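Local coordinates for helix-turn-helix domain-containing protein (Shewanella amazonensis SB2B, PDB 3KE2) that is of unknown function but carries a winged helix-turn-helix domain and so probably binds DNA, at residues 24-29 with 55-60; 65-70 with 75-80. All coordinates share one frame; numbering follows the deposited sequence.

Contact 1 of 2, residues 24-29 with 55-60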
# COMPACT_ATOMS: atom_id res chain seq x y z
N TYR A 24 9.79 -0.54 0.91
CA TYR A 24 11.20 -0.83 1.20
C TYR A 24 11.97 0.47 1.32
O TYR A 24 12.78 0.64 2.26
CB TYR A 24 11.81 -1.73 0.12
CG TYR A 24 13.22 -2.15 0.46
CD1 TYR A 24 13.46 -3.08 1.46
CD2 TYR A 24 14.29 -1.64 -0.23
CE1 TYR A 24 14.77 -3.47 1.78
CE2 TYR A 24 15.59 -2.02 0.09
CZ TYR A 24 15.83 -2.94 1.09
OH TYR A 24 17.13 -3.31 1.38
N LEU A 25 11.74 1.38 0.38
CA LEU A 25 12.43 2.67 0.44
C LEU A 25 12.05 3.38 1.75
O LEU A 25 12.91 3.85 2.50
CB LEU A 25 12.08 3.54 -0.75
CG LEU A 25 12.72 3.13 -2.05
CD1 LEU A 25 12.33 4.13 -3.12
CD2 LEU A 25 14.20 3.12 -1.83
N ALA A 26 10.76 3.40 2.03
CA ALA A 26 10.27 4.04 3.22
C ALA A 26 10.94 3.45 4.45
O ALA A 26 11.26 4.17 5.39
CB ALA A 26 8.76 3.90 3.31
N HIS A 27 11.15 2.14 4.46
CA HIS A 27 11.82 1.48 5.60
C HIS A 27 13.27 1.97 5.69
O HIS A 27 13.72 2.34 6.76
CB HIS A 27 11.71 -0.05 5.46
CG HIS A 27 12.50 -0.84 6.45
ND1 HIS A 27 11.99 -1.24 7.67
CD2 HIS A 27 13.74 -1.38 6.37
CE1 HIS A 27 12.90 -1.96 8.31
NE2 HIS A 27 13.97 -2.07 7.54
N LEU A 28 13.97 1.99 4.56
CA LEU A 28 15.35 2.45 4.55
C LEU A 28 15.47 3.89 5.08
O LEU A 28 16.28 4.17 5.96
CB LEU A 28 15.91 2.38 3.14
CG LEU A 28 16.18 0.99 2.58
CD1 LEU A 28 16.69 1.17 1.16
CD2 LEU A 28 17.18 0.19 3.43
N MSE A 29 14.61 4.77 4.56
CA MSE A 29 14.57 6.18 4.94
C MSE A 29 14.25 6.40 6.39
O MSE A 29 14.68 7.37 7.00
CB MSE A 29 13.52 6.89 4.12
CG MSE A 29 13.83 6.93 2.67
SE MSE A 29 12.37 7.64 1.68
CE MSE A 29 13.07 7.37 -0.01
N ALA A 55 8.14 9.91 -5.57
CA ALA A 55 7.07 10.78 -6.04
C ALA A 55 5.72 10.17 -5.79
O ALA A 55 4.77 10.89 -5.55
CB ALA A 55 7.24 11.09 -7.54
N SER A 56 5.61 8.84 -5.83
CA SER A 56 4.32 8.19 -5.65
C SER A 56 3.99 7.71 -4.20
O SER A 56 3.01 7.02 -4.00
CB SER A 56 4.18 7.02 -6.66
OG SER A 56 5.16 6.03 -6.43
N PHE A 57 4.79 8.07 -3.21
CA PHE A 57 4.45 7.68 -1.83
C PHE A 57 3.08 8.23 -1.45
O PHE A 57 2.30 7.58 -0.76
CB PHE A 57 5.50 8.18 -0.82
CG PHE A 57 6.74 7.32 -0.71
CD1 PHE A 57 7.18 6.53 -1.75
CD2 PHE A 57 7.57 7.46 0.40
CE1 PHE A 57 8.35 5.79 -1.63
CE2 PHE A 57 8.77 6.74 0.51
CZ PHE A 57 9.15 5.92 -0.50
N ALA A 58 2.80 9.45 -1.90
CA ALA A 58 1.52 10.09 -1.61
C ALA A 58 0.37 9.20 -2.08
O ALA A 58 -0.69 9.18 -1.45
CB ALA A 58 1.46 11.46 -2.25
N ASP A 59 0.58 8.44 -3.17
CA ASP A 59 -0.45 7.52 -3.70
C ASP A 59 -0.91 6.49 -2.68
O ASP A 59 -2.05 6.02 -2.74
CB ASP A 59 0.04 6.75 -4.96
CG ASP A 59 0.20 7.65 -6.22
OD1 ASP A 59 -0.19 8.84 -6.18
OD2 ASP A 59 0.69 7.12 -7.26
N ILE A 60 -0.03 6.11 -1.75
CA ILE A 60 -0.38 5.10 -0.75
C ILE A 60 -0.43 5.69 0.66
O ILE A 60 -0.41 4.96 1.63
CB ILE A 60 0.57 3.86 -0.84
CG1 ILE A 60 2.03 4.20 -0.49
CG2 ILE A 60 0.46 3.24 -2.26
CD1 ILE A 60 2.93 2.94 -0.22
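F57 points the far end of its ring at helix 14-31, where L25, A26 and selenomethionine M29 meet it. The CB of L25 sits at the ring edge, close to the ring plane and 3.8 Å from F57 CZ. A26 presents its backbone N obliquely, 3.9 Å from F57 CZ; its CB is 4.0 Å from F57 CE2. The small methyl at A26 lets the ring corner come close to the helix backbone. On the CE2 side the selenium of M29 makes a Met-aromatic contact, 3.9 Å from F57 CE2 and 5.1 Å from the F57 ring centroid. It stands 67° off the ring normal, neither squarely over the face nor at the edge. M29 reaches it with an extended chain that runs against the direction of F57. F57 itself has CG anti to its carbonyl carbon (chi1 -81°), which carries the ring across to the helix.

Helices 14-31, 36-43 and 47-55 followed by a strand hairpin match the winged helix-turn-helix order, and the turn at 55-60 follows helix 47-55, probably the recognition helix. No hydrogen bond crosses the contact, and every touching residue is buried. I62 and K22 also touch F57, while A26 meets W83 and M29 meets L39 of helix 36-43. One residue before F57, the S56 hydroxyl is hydrogen-bonded to K22 NZ and A53 O. Farther along the turn, I60 packs on F19 of its own chain and on F19 of the second subunit.

Contact 2 of 2, residues 65-70 with 75-80; sequences EFVQDG and AGYYRI
E65 and V67 pair with R79 and Y77 through four backbone hydrogen bonds between residues 65-70 and 75-80. E65 and R79 form one hydrogen-bonded antiparallel pair: E65 N bonds to R79 O (2.8 Å), and R79 N to E65 O. V67 and Y77 form the next, with V67 N to Y77 O at 2.8 Å and Y77 N to V67 O at 2.9 Å. Two CA-H...O contacts, from Y78 CA to E65 O and from F66 CA to Y77 O, give those acceptors a further neighbour.

On the face of E65, V67, Y77 and R79, R79 NE offers E65 OE1 a weak salt-bridge bond of 3.4 Å at the guanidinium edge, the two planes 57° apart. V67 CG2 lies over the guanidinium face, and V67 CB over the Y77 ring in a CH-pi contact. E65 OE2 has a long, weak ion pair with R81.

The opposite face carries F66 and Y78, a non-hydrogen-bonded pair. With CG anti to N (chi1 -171°), F66 sets one face of its ring over the Y77 amide N, with CZ 3.4 Å from G76 C. Its CD1 edge meets the centre of the Y78 face in a T-shaped (edge-to-face) stack, centroids 5.0 Å apart. Replacing Y78 by an alanine would remove that face and would probably leave the F66 ring freer to turn.

Past the strands, a water donates to A75 O (2.8 Å) and weakly accepts from D69 N, while the D69 carboxylate takes the amides of H73 and N74. This hairpin is probably the wing of the winged helix-turn-helix; its Y78 bonds by backbone to H34, in the loop between helices 14-31 and 36-43, and packs on M29 of helix 14-31.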
# COMPACT_ATOMS: atom_id res chain seq x y z
N GLU A 65 9.09 14.07 3.49
CA GLU A 65 9.67 15.40 3.43
C GLU A 65 11.14 15.29 3.16
O GLU A 65 11.75 14.26 3.45
CB GLU A 65 9.63 16.06 4.78
CG GLU A 65 8.33 16.39 5.34
CD GLU A 65 8.46 16.80 6.78
OE1 GLU A 65 9.39 16.33 7.47
OE2 GLU A 65 7.62 17.59 7.23
N PHE A 66 11.73 16.38 2.67
CA PHE A 66 13.16 16.45 2.46
C PHE A 66 13.62 17.56 3.38
O PHE A 66 13.16 18.70 3.30
CB PHE A 66 13.48 16.73 1.02
CG PHE A 66 14.92 16.60 0.71
CD1 PHE A 66 15.51 15.36 0.62
CD2 PHE A 66 15.70 17.72 0.47
CE1 PHE A 66 16.86 15.26 0.33
CE2 PHE A 66 17.03 17.61 0.16
CZ PHE A 66 17.61 16.39 0.08
N VAL A 67 14.54 17.23 4.28
CA VAL A 67 15.00 18.15 5.31
C VAL A 67 16.46 18.51 5.27
O VAL A 67 17.28 17.66 5.07
CB VAL A 67 14.75 17.48 6.68
CG1 VAL A 67 15.13 18.42 7.82
CG2 VAL A 67 13.30 17.02 6.79
N GLN A 68 16.77 19.76 5.54
CA GLN A 68 18.13 20.26 5.62
C GLN A 68 18.37 20.98 6.91
O GLN A 68 17.43 21.32 7.60
CB GLN A 68 18.40 21.30 4.54
CG GLN A 68 18.22 20.85 3.15
CD GLN A 68 18.51 21.96 2.17
OE1 GLN A 68 17.60 22.49 1.52
NE2 GLN A 68 19.77 22.37 2.11
N ASP A 69 19.64 21.22 7.21
CA ASP A 69 20.06 22.04 8.36
C ASP A 69 19.53 23.44 8.11
O ASP A 69 19.27 23.83 6.97
CB ASP A 69 21.59 22.11 8.49
CG ASP A 69 22.27 22.51 7.14
OD1 ASP A 69 21.93 21.86 6.09
OD2 ASP A 69 23.13 23.46 7.10
N GLY A 70 19.43 24.22 9.17
CA GLY A 70 18.95 25.59 9.08
C GLY A 70 19.76 26.49 8.16
O GLY A 70 19.17 27.32 7.45
N ALA A 75 23.74 18.60 2.62
CA ALA A 75 22.87 17.91 1.70
C ALA A 75 21.68 17.49 2.56
O ALA A 75 21.84 17.18 3.75
CB ALA A 75 23.57 16.73 1.04
N GLY A 76 20.49 17.50 2.03
CA GLY A 76 19.37 17.14 2.86
C GLY A 76 19.18 15.64 2.96
O GLY A 76 19.96 14.87 2.41
N TYR A 77 18.14 15.24 3.66
CA TYR A 77 17.82 13.84 3.79
C TYR A 77 16.31 13.69 3.85
O TYR A 77 15.61 14.60 4.22
CB TYR A 77 18.48 13.25 5.03
CG TYR A 77 18.00 13.82 6.34
CD1 TYR A 77 18.60 14.95 6.91
CD2 TYR A 77 16.95 13.22 7.02
CE1 TYR A 77 18.14 15.48 8.13
CE2 TYR A 77 16.49 13.73 8.23
CZ TYR A 77 17.09 14.85 8.78
OH TYR A 77 16.61 15.31 9.98
N TYR A 78 15.81 12.55 3.42
CA TYR A 78 14.39 12.32 3.44
C TYR A 78 13.93 11.86 4.82
O TYR A 78 14.65 11.20 5.55
CB TYR A 78 14.02 11.25 2.42
CG TYR A 78 14.17 11.64 0.96
CD1 TYR A 78 13.16 12.33 0.30
CD2 TYR A 78 15.31 11.28 0.22
CE1 TYR A 78 13.28 12.67 -1.05
CE2 TYR A 78 15.44 11.64 -1.15
CZ TYR A 78 14.42 12.32 -1.77
OH TYR A 78 14.51 12.68 -3.11
N ARG A 79 12.72 12.25 5.17
CA ARG A 79 12.09 11.85 6.42
C ARG A 79 10.63 11.53 6.17
O ARG A 79 9.96 12.23 5.40
CB ARG A 79 12.19 12.94 7.47
CG ARG A 79 11.44 12.59 8.75
CD ARG A 79 11.88 13.45 9.89
NE ARG A 79 11.65 14.85 9.57
CZ ARG A 79 12.31 15.88 10.11
NH1 ARG A 79 13.31 15.73 10.99
NH2 ARG A 79 11.99 17.10 9.72
N ILE A 80 10.12 10.51 6.85
CA ILE A 80 8.74 10.13 6.74
C ILE A 80 7.95 10.98 7.72
O ILE A 80 8.17 10.88 8.94
CB ILE A 80 8.55 8.64 7.08
CG1 ILE A 80 9.44 7.78 6.15
CG2 ILE A 80 7.11 8.23 6.97
CD1 ILE A 80 9.22 8.00 4.72
O HOH W 1 21.31 18.45 6.19

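Contact 1 lies about 5 Å from the centre of the chain and contact 2 about 15 Å from it, with some 15 Å between their own centres. They follow one another along the chain yet touch directly through helix 14-31: M29 SE, which also meets F57, is 4.0 Å from Y78 CB, and A26 O is 4.1 Å from I80 CG1. I62 adds a further bridge, touching A26, F57 and I80. The buried helical core is thus continuous with the base of the more exposed hairpin. No functional site is established; a nitrate, probably from the crystallisation liquor, sits about 4 Å from the F66 side chain.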